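Local coordinates for protein metalloregulator ScaR (Streptococcus gordonii, PDB 3HRS) that represses transcription in response to manganese, working as a homodimer of the DtxR/MntR family that probably binds DNA, at residues Lys138-Ala146 with Leu201-Glu212; Ala146-Val157 with Leu172-Gly182. All blocks are in the same frame, centred on the assembly; numbering follows the deposited sequence.

Interaction 1: residues Lys138-Ala146 with Leu201-Glu212; sequences KHKLTLEEA and LAQPIAQQIYVE
Val211 N donates to Leu141 O at 2.8 Å, and two residues further along the loop Leu143 N donates to Ile209 O at 2.9 Å; between these bonds Thr142 and Tyr210 form a single beta bridge. In this way the loop 138-146, in the FeoA region, which belongs to the SH3-like class, is laid against strand 209-212. The hydroxyl of Thr142, carried anti to its own backbone N (chi1 -172°), turns into a cluster of carbonyls: OG1 sits 2.9 Å from Gln207 O, with Ala206 O and Ile209 O also close by.

Past the bridge the loop folds into a type I turn, Leu143 to Ala146, beside the short helix 203-206. Glu144 N reaches Ala206 O from well above the carbonyl plane. The Glu144 carboxylate takes a nearly straight bond from Gln203, NE2 to OE2 at 3.0 Å and 169°; the acceptor lies in the amide plane but is approached from above the carboxylate, whose plane is turned 58° from the amide. On the buried side, Leu143 CD2 touches both Leu201 CD1 (3.5 Å) and Ala206 CB (3.7 Å), with Leu192 of strand 189-194 adjoining.

At the other end, the Tyr210 ring turns an edge to the Lys140 carbonyl, while its OH bonds His158 and Arg156 makes a cation-pi contact with it. Glu212 crosses His139 at about a right angle, OE1 standing over one ring face near the rim without a hydrogen bond to ND1; Lys138 CB lies over the rim of the opposite face.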
loop_
_atom_site.group_PDB
_atom_site.type_symbol
_atom_site.label_atom_id
_atom_site.label_comp_id
_atom_site.label_asym_id
_atom_site.label_seq_id
_atom_site.Cartn_x
_atom_site.Cartn_y
_atom_site.Cartn_z
ATOM N N LYS A 138 7.512 -0.487 -25.380
ATOM C CA LYS A 138 7.786 -1.595 -26.288
ATOM C C LYS A 138 6.853 -1.480 -27.470
ATOM O O LYS A 138 7.255 -1.733 -28.598
ATOM C CB LYS A 138 7.574 -2.933 -25.590
ATOM C CG LYS A 138 7.951 -4.206 -26.368
ATOM C CD LYS A 138 7.540 -5.461 -25.544
ATOM C CE LYS A 138 7.533 -6.770 -26.358
ATOM N NZ LYS A 138 6.712 -7.885 -25.734
ATOM N N HIS A 139 5.612 -1.080 -27.207
ATOM C CA HIS A 139 4.584 -1.054 -28.244
ATOM C C HIS A 139 4.080 0.333 -28.594
ATOM O O HIS A 139 3.232 0.894 -27.881
ATOM C CB HIS A 139 3.382 -1.912 -27.854
ATOM C CG HIS A 139 3.739 -3.324 -27.569
ATOM N ND1 HIS A 139 4.788 -3.957 -28.195
ATOM C CD2 HIS A 139 3.192 -4.230 -26.725
ATOM C CE1 HIS A 139 4.878 -5.197 -27.745
ATOM N NE2 HIS A 139 3.917 -5.390 -26.858
ATOM N N LYS A 140 4.554 0.853 -29.726
ATOM C CA LYS A 140 4.133 2.163 -30.176
ATOM C C LYS A 140 3.069 2.149 -31.277
ATOM O O LYS A 140 2.281 3.087 -31.376
ATOM C CB LYS A 140 5.347 2.995 -30.576
ATOM C CG LYS A 140 5.835 3.867 -29.439
ATOM C CD LYS A 140 7.175 4.503 -29.743
ATOM C CE LYS A 140 8.315 3.567 -29.390
ATOM N NZ LYS A 140 9.628 4.232 -29.613
ATOM N N LEU A 141 3.026 1.093 -32.083
ATOM C CA LEU A 141 2.157 1.073 -33.267
ATOM C C LEU A 141 0.661 0.968 -32.939
ATOM O O LEU A 141 0.164 -0.079 -32.511
ATOM C CB LEU A 141 2.597 -0.030 -34.235
ATOM C CG LEU A 141 1.976 -0.122 -35.640
ATOM C CD1 LEU A 141 0.914 -1.214 -35.740
ATOM C CD2 LEU A 141 1.421 1.214 -36.115
ATOM N N THR A 142 -0.051 2.074 -33.151
ATOM C CA THR A 142 -1.477 2.165 -32.829
ATOM C C THR A 142 -2.342 1.620 -33.970
ATOM O O THR A 142 -1.891 1.534 -35.107
ATOM C CB THR A 142 -1.887 3.621 -32.452
ATOM O OG1 THR A 142 -3.231 3.638 -31.962
ATOM C CG2 THR A 142 -1.810 4.534 -33.642
ATOM N N LEU A 143 -3.577 1.235 -33.668
ATOM C CA LEU A 143 -4.429 0.653 -34.691
ATOM C C LEU A 143 -4.644 1.659 -35.817
ATOM O O LEU A 143 -4.521 1.321 -36.999
ATOM C CB LEU A 143 -5.776 0.205 -34.118
ATOM C CG LEU A 143 -6.720 -0.515 -35.102
ATOM C CD1 LEU A 143 -6.061 -1.773 -35.661
ATOM C CD2 LEU A 143 -8.103 -0.844 -34.505
ATOM N N GLU A 144 -4.959 2.896 -35.458
ATOM C CA GLU A 144 -5.256 3.890 -36.479
ATOM C C GLU A 144 -4.078 4.117 -37.432
ATOM O O GLU A 144 -4.280 4.304 -38.637
ATOM C CB GLU A 144 -5.726 5.213 -35.870
ATOM C CG GLU A 144 -4.635 6.247 -35.676
ATOM C CD GLU A 144 -5.204 7.641 -35.507
ATOM O OE1 GLU A 144 -4.802 8.345 -34.553
ATOM O OE2 GLU A 144 -6.070 8.024 -36.321
ATOM N N GLU A 145 -2.857 4.094 -36.905
ATOM C CA GLU A 145 -1.698 4.262 -37.771
ATOM C C GLU A 145 -1.121 2.913 -38.206
ATOM O O GLU A 145 0.089 2.755 -38.350
ATOM C CB GLU A 145 -0.642 5.185 -37.141
ATOM C CG GLU A 145 0.153 4.601 -35.985
ATOM C CD GLU A 145 0.728 5.676 -35.061
ATOM O OE1 GLU A 145 1.103 5.346 -33.912
ATOM O OE2 GLU A 145 0.797 6.852 -35.483
ATOM N N ALA A 146 -2.008 1.949 -38.434
ATOM C CA ALA A 146 -1.604 0.633 -38.914
ATOM C C ALA A 146 -1.820 0.529 -40.419
ATOM O O ALA A 146 -2.958 0.608 -40.900
ATOM C CB ALA A 146 -2.373 -0.458 -38.187
ATOM N N LEU A 201 -14.724 -0.246 -34.736
ATOM C CA LEU A 201 -14.255 0.775 -33.800
ATOM C C LEU A 201 -14.183 2.138 -34.467
ATOM O O LEU A 201 -13.855 2.259 -35.649
ATOM C CB LEU A 201 -12.868 0.455 -33.238
ATOM C CG LEU A 201 -12.366 -0.945 -32.890
ATOM C CD1 LEU A 201 -10.907 -0.823 -32.448
ATOM C CD2 LEU A 201 -13.221 -1.618 -31.816
ATOM N N ALA A 202 -14.478 3.169 -33.690
ATOM C CA ALA A 202 -14.312 4.533 -34.147
ATOM C C ALA A 202 -12.849 4.953 -34.039
ATOM O O ALA A 202 -12.032 4.263 -33.431
ATOM C CB ALA A 202 -15.192 5.465 -33.333
ATOM N N GLN A 203 -12.526 6.094 -34.628
ATOM C CA GLN A 203 -11.173 6.628 -34.567
ATOM C C GLN A 203 -10.646 6.802 -33.131
ATOM O O GLN A 203 -9.543 6.368 -32.820
ATOM C CB GLN A 203 -11.091 7.950 -35.340
ATOM C CG GLN A 203 -9.678 8.480 -35.548
ATOM C CD GLN A 203 -9.143 9.244 -34.346
ATOM O OE1 GLN A 203 -9.899 9.667 -33.470
ATOM N NE2 GLN A 203 -7.826 9.431 -34.306
ATOM N N PRO A 204 -11.428 7.442 -32.250
ATOM C CA PRO A 204 -10.932 7.706 -30.892
ATOM C C PRO A 204 -10.531 6.437 -30.125
ATOM O O PRO A 204 -9.664 6.514 -29.253
ATOM C CB PRO A 204 -12.129 8.393 -30.214
ATOM C CG PRO A 204 -13.313 8.002 -31.058
ATOM C CD PRO A 204 -12.765 8.021 -32.445
ATOM N N ILE A 205 -11.146 5.300 -30.448
ATOM C CA ILE A 205 -10.786 4.032 -29.825
ATOM C C ILE A 205 -9.611 3.360 -30.539
ATOM O O ILE A 205 -8.701 2.849 -29.897
ATOM C CB ILE A 205 -11.976 3.050 -29.790
ATOM C CG1 ILE A 205 -13.053 3.520 -28.812
ATOM C CG2 ILE A 205 -11.515 1.664 -29.421
ATOM C CD1 ILE A 205 -14.086 4.461 -29.429
ATOM N N ALA A 206 -9.630 3.350 -31.868
ATOM C CA ALA A 206 -8.546 2.718 -32.621
ATOM C C ALA A 206 -7.219 3.373 -32.269
ATOM O O ALA A 206 -6.150 2.778 -32.401
ATOM C CB ALA A 206 -8.804 2.816 -34.112
ATOM N N GLN A 207 -7.325 4.608 -31.810
ATOM C CA GLN A 207 -6.201 5.453 -31.466
ATOM C C GLN A 207 -5.548 4.958 -30.171
ATOM O O GLN A 207 -4.376 5.241 -29.894
ATOM C CB GLN A 207 -6.758 6.856 -31.263
ATOM C CG GLN A 207 -5.773 8.000 -31.299
ATOM C CD GLN A 207 -6.426 9.295 -30.835
ATOM O OE1 GLN A 207 -5.877 10.383 -31.014
ATOM N NE2 GLN A 207 -7.612 9.178 -30.232
ATOM N N GLN A 208 -6.317 4.204 -29.389
ATOM C CA GLN A 208 -5.940 3.827 -28.028
ATOM C C GLN A 208 -5.542 2.365 -27.890
ATOM O O GLN A 208 -5.295 1.881 -26.794
ATOM C CB GLN A 208 -7.117 4.069 -27.095
ATOM C CG GLN A 208 -7.307 5.491 -26.651
ATOM C CD GLN A 208 -8.626 5.667 -25.939
ATOM O OE1 GLN A 208 -8.670 5.925 -24.736
ATOM N NE2 GLN A 208 -9.716 5.502 -26.675
ATOM N N ILE A 209 -5.512 1.659 -29.004
ATOM C CA ILE A 209 -5.249 0.238 -29.012
ATOM C C ILE A 209 -3.963 0.032 -29.790
ATOM O O ILE A 209 -3.785 0.594 -30.880
ATOM C CB ILE A 209 -6.392 -0.462 -29.728
ATOM C CG1 ILE A 209 -7.570 -0.615 -28.783
ATOM C CG2 ILE A 209 -5.962 -1.797 -30.292
ATOM C CD1 ILE A 209 -8.862 -0.754 -29.538
ATOM N N TYR A 210 -3.051 -0.755 -29.245
ATOM C CA TYR A 210 -1.750 -0.884 -29.874
ATOM C C TYR A 210 -1.540 -2.292 -30.391
ATOM O O TYR A 210 -1.744 -3.261 -29.646
ATOM C CB TYR A 210 -0.661 -0.531 -28.869
ATOM C CG TYR A 210 -0.715 0.889 -28.403
ATOM C CD1 TYR A 210 -1.719 1.319 -27.549
ATOM C CD2 TYR A 210 0.248 1.812 -28.812
ATOM C CE1 TYR A 210 -1.759 2.632 -27.103
ATOM C CE2 TYR A 210 0.215 3.124 -28.378
ATOM C CZ TYR A 210 -0.788 3.526 -27.523
ATOM O OH TYR A 210 -0.828 4.824 -27.101
ATOM N N VAL A 211 -1.121 -2.408 -31.651
ATOM C CA VAL A 211 -0.931 -3.720 -32.266
ATOM C C VAL A 211 0.451 -3.950 -32.874
ATOM O O VAL A 211 1.248 -3.024 -33.024
ATOM C CB VAL A 211 -1.951 -3.959 -33.352
ATOM C CG1 VAL A 211 -3.342 -3.884 -32.763
ATOM C CG2 VAL A 211 -1.757 -2.939 -34.485
ATOM N N GLU A 212 0.721 -5.203 -33.217
ATOM C CA GLU A 212 1.956 -5.564 -33.898
ATOM C C GLU A 212 1.687 -6.698 -34.883
ATOM O O GLU A 212 1.198 -7.760 -34.494
ATOM C CB GLU A 212 3.050 -5.945 -32.897
ATOM C CG GLU A 212 4.169 -4.916 -32.807
ATOM C CD GLU A 212 4.082 -4.067 -31.567
ATOM O OE1 GLU A 212 3.242 -4.384 -30.710
ATOM O OE2 GLU A 212 4.853 -3.091 -31.438
#

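Interaction 2: residues Ala146-Val157 with Leu172-Gly182; sequences AKEKGDYILARV and LQVGKTIRFLG. With SO4 (sulfate ion), chain C.
Gly150 and Phe180 form an antiparallel hydrogen-bonded pair, bonded both ways: Gly150 N to Phe180 O is 3.0 Å and nearly straight, and Phe180 N to Gly150 O is 2.8 Å. Asp151 with Arg179, Tyr152 with Ile178 and Ile153 with Thr177 continue the alternation, so strands 150-157 and 177-182 are neighbours in the antiparallel sheet of this SH3-like domain. The short segments' N-to-C directions make 135°, antiparallel but strongly twisted. Of the Tyr152-Ile178 bonds, Ile178 N to Tyr152 O (2.7 Å) is sound, while the reverse one is weak. Beyond Ile153, Leu154 takes over: its N bonds Lys176 O and its O accepts Gly175 N. Ala155 and Arg156 form a classic beta bulge opposite Tyr210.

Tyr152, Ile178 and Phe180 share the buried face. Phe180 CG, anti to the backbone N (chi1 -173°), puts the ring edge against loop 146-149, where Glu148 O lies in the ring plane, and Gly182 N stands over the rim of one face. Tyr152 runs alongside it, CD1 4.0 Å from Phe180 CB, and its OH bonds Glu148 O. Leu154 and Leu172 side chains cross at about a right angle, CD2 to CD2 3.5 Å. On the exposed face Asp151 and Arg179 lie side by side, too far apart for a salt bridge. Arg156 NH1 makes a weak 3.3 Å bond to O1 of a sulfate probably from the crystallisation liquor, which His158, Asp159 and Arg76 also bind.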
loop_
_atom_site.group_PDB
_atom_site.type_symbol
_atom_site.label_atom_id
_atom_site.label_comp_id
_atom_site.label_asym_id
_atom_site.label_seq_id
_atom_site.Cartn_x
_atom_site.Cartn_y
_atom_site.Cartn_z
ATOM N N ALA A 146 -2.008 1.949 -38.434
ATOM C CA ALA A 146 -1.604 0.633 -38.914
ATOM C C ALA A 146 -1.820 0.529 -40.419
ATOM O O ALA A 146 -2.958 0.608 -40.900
ATOM C CB ALA A 146 -2.373 -0.458 -38.187
ATOM N N LYS A 147 -0.728 0.350 -41.159
ATOM C CA LYS A 147 -0.772 0.332 -42.631
ATOM C C LYS A 147 -1.419 -0.938 -43.196
ATOM O O LYS A 147 -2.574 -0.921 -43.620
ATOM C CB LYS A 147 0.639 0.516 -43.218
ATOM C CG LYS A 147 1.042 1.964 -43.538
ATOM C CD LYS A 147 2.532 2.061 -43.891
ATOM C CE LYS A 147 2.784 2.827 -45.207
ATOM N NZ LYS A 147 2.712 4.315 -45.097
ATOM N N GLU A 148 -0.663 -2.033 -43.187
ATOM C CA GLU A 148 -1.093 -3.308 -43.767
ATOM C C GLU A 148 -2.353 -3.894 -43.123
ATOM O O GLU A 148 -2.633 -3.655 -41.950
ATOM C CB GLU A 148 0.047 -4.337 -43.681
ATOM C CG GLU A 148 1.280 -4.012 -44.532
ATOM C CD GLU A 148 2.406 -5.034 -44.376
ATOM O OE1 GLU A 148 2.932 -5.500 -45.414
ATOM O OE2 GLU A 148 2.767 -5.368 -43.223
ATOM N N LYS A 149 -3.099 -4.678 -43.896
ATOM C CA LYS A 149 -4.238 -5.421 -43.365
ATOM C C LYS A 149 -3.802 -6.827 -42.940
ATOM O O LYS A 149 -2.646 -7.212 -43.135
ATOM C CB LYS A 149 -5.368 -5.508 -44.395
ATOM C CG LYS A 149 -5.712 -4.192 -45.081
ATOM C CD LYS A 149 -5.078 -4.088 -46.472
ATOM C CE LYS A 149 -5.668 -2.923 -47.259
ATOM N NZ LYS A 149 -5.348 -2.980 -48.720
ATOM N N GLY A 150 -4.727 -7.588 -42.357
ATOM C CA GLY A 150 -4.444 -8.947 -41.925
ATOM C C GLY A 150 -4.290 -9.158 -40.420
ATOM O O GLY A 150 -4.814 -8.396 -39.602
ATOM N N ASP A 151 -3.556 -10.206 -40.058
ATOM C CA ASP A 151 -3.444 -10.630 -38.672
ATOM C C ASP A 151 -2.562 -9.694 -37.849
ATOM O O ASP A 151 -1.582 -9.147 -38.357
ATOM C CB ASP A 151 -2.946 -12.077 -38.603
ATOM C CG ASP A 151 -4.004 -13.073 -39.047
ATOM O OD1 ASP A 151 -4.786 -13.538 -38.188
ATOM O OD2 ASP A 151 -4.055 -13.391 -40.259
ATOM N N TYR A 152 -2.932 -9.517 -36.581
ATOM C CA TYR A 152 -2.238 -8.619 -35.658
ATOM C C TYR A 152 -2.348 -9.125 -34.208
ATOM O O TYR A 152 -3.356 -9.729 -33.830
ATOM C CB TYR A 152 -2.840 -7.216 -35.733
ATOM C CG TYR A 152 -2.243 -6.302 -36.786
ATOM C CD1 TYR A 152 -2.712 -6.303 -38.099
ATOM C CD2 TYR A 152 -1.230 -5.409 -36.458
ATOM C CE1 TYR A 152 -2.173 -5.455 -39.057
ATOM C CE2 TYR A 152 -0.687 -4.557 -37.409
ATOM C CZ TYR A 152 -1.159 -4.584 -38.708
ATOM O OH TYR A 152 -0.617 -3.728 -39.643
ATOM N N ILE A 153 -1.321 -8.888 -33.393
ATOM C CA ILE A 153 -1.459 -9.107 -31.955
ATOM C C ILE A 153 -1.934 -7.829 -31.282
ATOM O O ILE A 153 -1.437 -6.737 -31.576
ATOM C CB ILE A 153 -0.145 -9.476 -31.267
ATOM C CG1 ILE A 153 0.769 -10.284 -32.182
ATOM C CG2 ILE A 153 -0.426 -10.256 -30.002
ATOM C CD1 ILE A 153 2.102 -10.637 -31.498
ATOM N N LEU A 154 -2.895 -7.960 -30.380
ATOM C CA LEU A 154 -3.324 -6.821 -29.579
ATOM C C LEU A 154 -2.352 -6.651 -28.426
ATOM O O LEU A 154 -2.541 -7.227 -27.358
ATOM C CB LEU A 154 -4.720 -7.054 -29.033
ATOM C CG LEU A 154 -5.300 -5.794 -28.423
ATOM C CD1 LEU A 154 -4.740 -4.631 -29.191
ATOM C CD2 LEU A 154 -6.811 -5.843 -28.521
ATOM N N ALA A 155 -1.315 -5.847 -28.637
ATOM C CA ALA A 155 -0.175 -5.838 -27.721
ATOM C C ALA A 155 -0.324 -4.939 -26.503
ATOM O O ALA A 155 0.094 -5.322 -25.413
ATOM C CB ALA A 155 1.104 -5.543 -28.454
ATOM N N ARG A 156 -0.907 -3.755 -26.671
ATOM C CA ARG A 156 -1.162 -2.888 -25.516
ATOM C C ARG A 156 -2.481 -2.136 -25.647
ATOM O O ARG A 156 -3.011 -1.984 -26.732
ATOM C CB ARG A 156 0.008 -1.921 -25.281
ATOM C CG ARG A 156 -0.322 -0.744 -24.386
ATOM C CD ARG A 156 0.922 0.060 -23.993
ATOM N NE ARG A 156 1.404 0.961 -25.034
ATOM C CZ ARG A 156 1.579 2.271 -24.868
ATOM N NH1 ARG A 156 1.295 2.850 -23.708
ATOM N NH2 ARG A 156 2.038 3.010 -25.869
ATOM N N VAL A 157 -3.019 -1.695 -24.522
ATOM C CA VAL A 157 -4.205 -0.856 -24.512
ATOM C C VAL A 157 -3.945 0.174 -23.434
ATOM O O VAL A 157 -3.192 -0.079 -22.505
ATOM C CB VAL A 157 -5.466 -1.640 -24.129
ATOM C CG1 VAL A 157 -5.563 -2.908 -24.925
ATOM C CG2 VAL A 157 -5.451 -1.966 -22.653
ATOM N N LEU A 172 -12.137 -7.754 -26.250
ATOM C CA LEU A 172 -10.837 -7.360 -26.752
ATOM C C LEU A 172 -9.896 -7.351 -25.583
ATOM O O LEU A 172 -10.175 -6.732 -24.565
ATOM C CB LEU A 172 -10.906 -5.988 -27.405
ATOM C CG LEU A 172 -11.279 -6.104 -28.878
ATOM C CD1 LEU A 172 -11.813 -4.796 -29.389
ATOM C CD2 LEU A 172 -10.072 -6.563 -29.682
ATOM N N GLN A 173 -8.787 -8.058 -25.721
ATOM C CA GLN A 173 -7.941 -8.353 -24.577
ATOM C C GLN A 173 -6.491 -8.412 -25.011
ATOM O O GLN A 173 -6.158 -8.917 -26.080
ATOM C CB GLN A 173 -8.365 -9.674 -23.921
ATOM C CG GLN A 173 -7.597 -10.052 -22.654
ATOM C CD GLN A 173 -7.908 -11.473 -22.168
ATOM O OE1 GLN A 173 -8.977 -12.020 -22.451
ATOM N NE2 GLN A 173 -6.967 -12.074 -21.436
ATOM N N VAL A 174 -5.623 -7.875 -24.174
ATOM C CA VAL A 174 -4.223 -7.891 -24.508
ATOM C C VAL A 174 -3.813 -9.335 -24.678
ATOM O O VAL A 174 -3.918 -10.123 -23.738
ATOM C CB VAL A 174 -3.376 -7.273 -23.393
ATOM C CG1 VAL A 174 -2.042 -6.849 -23.951
ATOM C CG2 VAL A 174 -4.111 -6.095 -22.766
ATOM N N GLY A 175 -3.349 -9.681 -25.870
ATOM C CA GLY A 175 -2.894 -11.029 -26.136
ATOM C C GLY A 175 -3.641 -11.700 -27.272
ATOM O O GLY A 175 -3.027 -12.378 -28.095
ATOM N N LYS A 176 -4.960 -11.520 -27.328
ATOM C CA LYS A 176 -5.752 -12.120 -28.402
ATOM C C LYS A 176 -5.254 -11.684 -29.767
ATOM O O LYS A 176 -4.561 -10.676 -29.899
ATOM C CB LYS A 176 -7.245 -11.802 -28.263
ATOM C CG LYS A 176 -7.985 -12.750 -27.332
ATOM C CD LYS A 176 -9.340 -12.194 -26.922
ATOM C CE LYS A 176 -9.625 -12.543 -25.462
ATOM N NZ LYS A 176 -10.787 -11.790 -24.913
ATOM N N THR A 177 -5.607 -12.461 -30.782
ATOM C CA THR A 177 -5.194 -12.157 -32.138
ATOM C C THR A 177 -6.319 -11.402 -32.837
ATOM O O THR A 177 -7.496 -11.552 -32.502
ATOM C CB THR A 177 -4.817 -13.425 -32.926
ATOM O OG1 THR A 177 -4.291 -14.414 -32.028
ATOM C CG2 THR A 177 -3.778 -13.096 -33.998
ATOM N N ILE A 178 -5.945 -10.592 -33.816
ATOM C CA ILE A 178 -6.833 -9.580 -34.347
ATOM C C ILE A 178 -6.654 -9.495 -35.852
ATOM O O ILE A 178 -5.529 -9.365 -36.335
ATOM C CB ILE A 178 -6.521 -8.213 -33.678
ATOM C CG1 ILE A 178 -7.306 -8.076 -32.373
ATOM C CG2 ILE A 178 -6.827 -7.052 -34.588
ATOM C CD1 ILE A 178 -8.748 -8.511 -32.498
ATOM N N ARG A 179 -7.757 -9.604 -36.595
ATOM C CA ARG A 179 -7.716 -9.379 -38.028
ATOM C C ARG A 179 -8.176 -7.960 -38.344
ATOM O O ARG A 179 -9.347 -7.621 -38.154
ATOM C CB ARG A 179 -8.618 -10.363 -38.767
ATOM C CG ARG A 179 -8.169 -11.822 -38.794
ATOM C CD ARG A 179 -9.153 -12.623 -39.668
ATOM N NE ARG A 179 -8.903 -14.063 -39.679
ATOM C CZ ARG A 179 -9.796 -14.971 -40.064
ATOM N NH1 ARG A 179 -11.006 -14.587 -40.458
ATOM N NH2 ARG A 179 -9.488 -16.264 -40.046
ATOM N N PHE A 180 -7.246 -7.138 -38.821
ATOM C CA PHE A 180 -7.552 -5.794 -39.292
ATOM C C PHE A 180 -8.091 -5.868 -40.713
ATOM O O PHE A 180 -7.439 -6.434 -41.588
ATOM C CB PHE A 180 -6.283 -4.946 -39.292
ATOM C CG PHE A 180 -6.515 -3.493 -39.615
ATOM C CD1 PHE A 180 -7.697 -2.862 -39.256
ATOM C CD2 PHE A 180 -5.531 -2.747 -40.241
ATOM C CE1 PHE A 180 -7.900 -1.519 -39.535
ATOM C CE2 PHE A 180 -5.729 -1.401 -40.524
ATOM C CZ PHE A 180 -6.913 -0.789 -40.169
ATOM N N LEU A 181 -9.272 -5.302 -40.950
ATOM C CA LEU A 181 -9.848 -5.291 -42.298
ATOM C C LEU A 181 -9.698 -3.926 -42.955
ATOM O O LEU A 181 -10.303 -3.663 -43.985
ATOM C CB LEU A 181 -11.321 -5.694 -42.265
ATOM C CG LEU A 181 -11.594 -7.009 -41.540
ATOM C CD1 LEU A 181 -13.083 -7.199 -41.301
ATOM C CD2 LEU A 181 -11.007 -8.169 -42.326
ATOM N N GLY A 182 -8.898 -3.057 -42.344
ATOM C CA GLY A 182 -8.619 -1.748 -42.904
ATOM C C GLY A 182 -9.565 -0.657 -42.444
ATOM O O GLY A 182 -10.645 -0.917 -41.911
HETATM S S SO4 C . -1.352 4.059 -20.530
HETATM O O1 SO4 C . -1.140 2.953 -21.474
HETATM O O2 SO4 C . -0.536 5.185 -20.971
HETATM O O3 SO4 C . -2.761 4.480 -20.504
HETATM O O4 SO4 C . -0.934 3.637 -19.182
#

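In the fold
Along the chain the order is 138-146, 146-157, 172-182, 201-212: the outer two segments make interaction 1 and the inner two interaction 2, with Ala146 common to both. Their centres are 9 Å apart within the FeoA domain. Strand 150-157 joins them, lying between 177-184 and 209-212 in the five-stranded antiparallel sheet. At that seam Tyr210 N meets Arg156 O and Tyr210 O meets Ala155 N, each at 2.8 Å in probable hydrogen bonds, and Val211 packs on Tyr152. The end of strand 150-157 lies near His124 and Asp159, zinc ligands in this protein, so the domain's sheet runs up to a metal site that is empty in this chain.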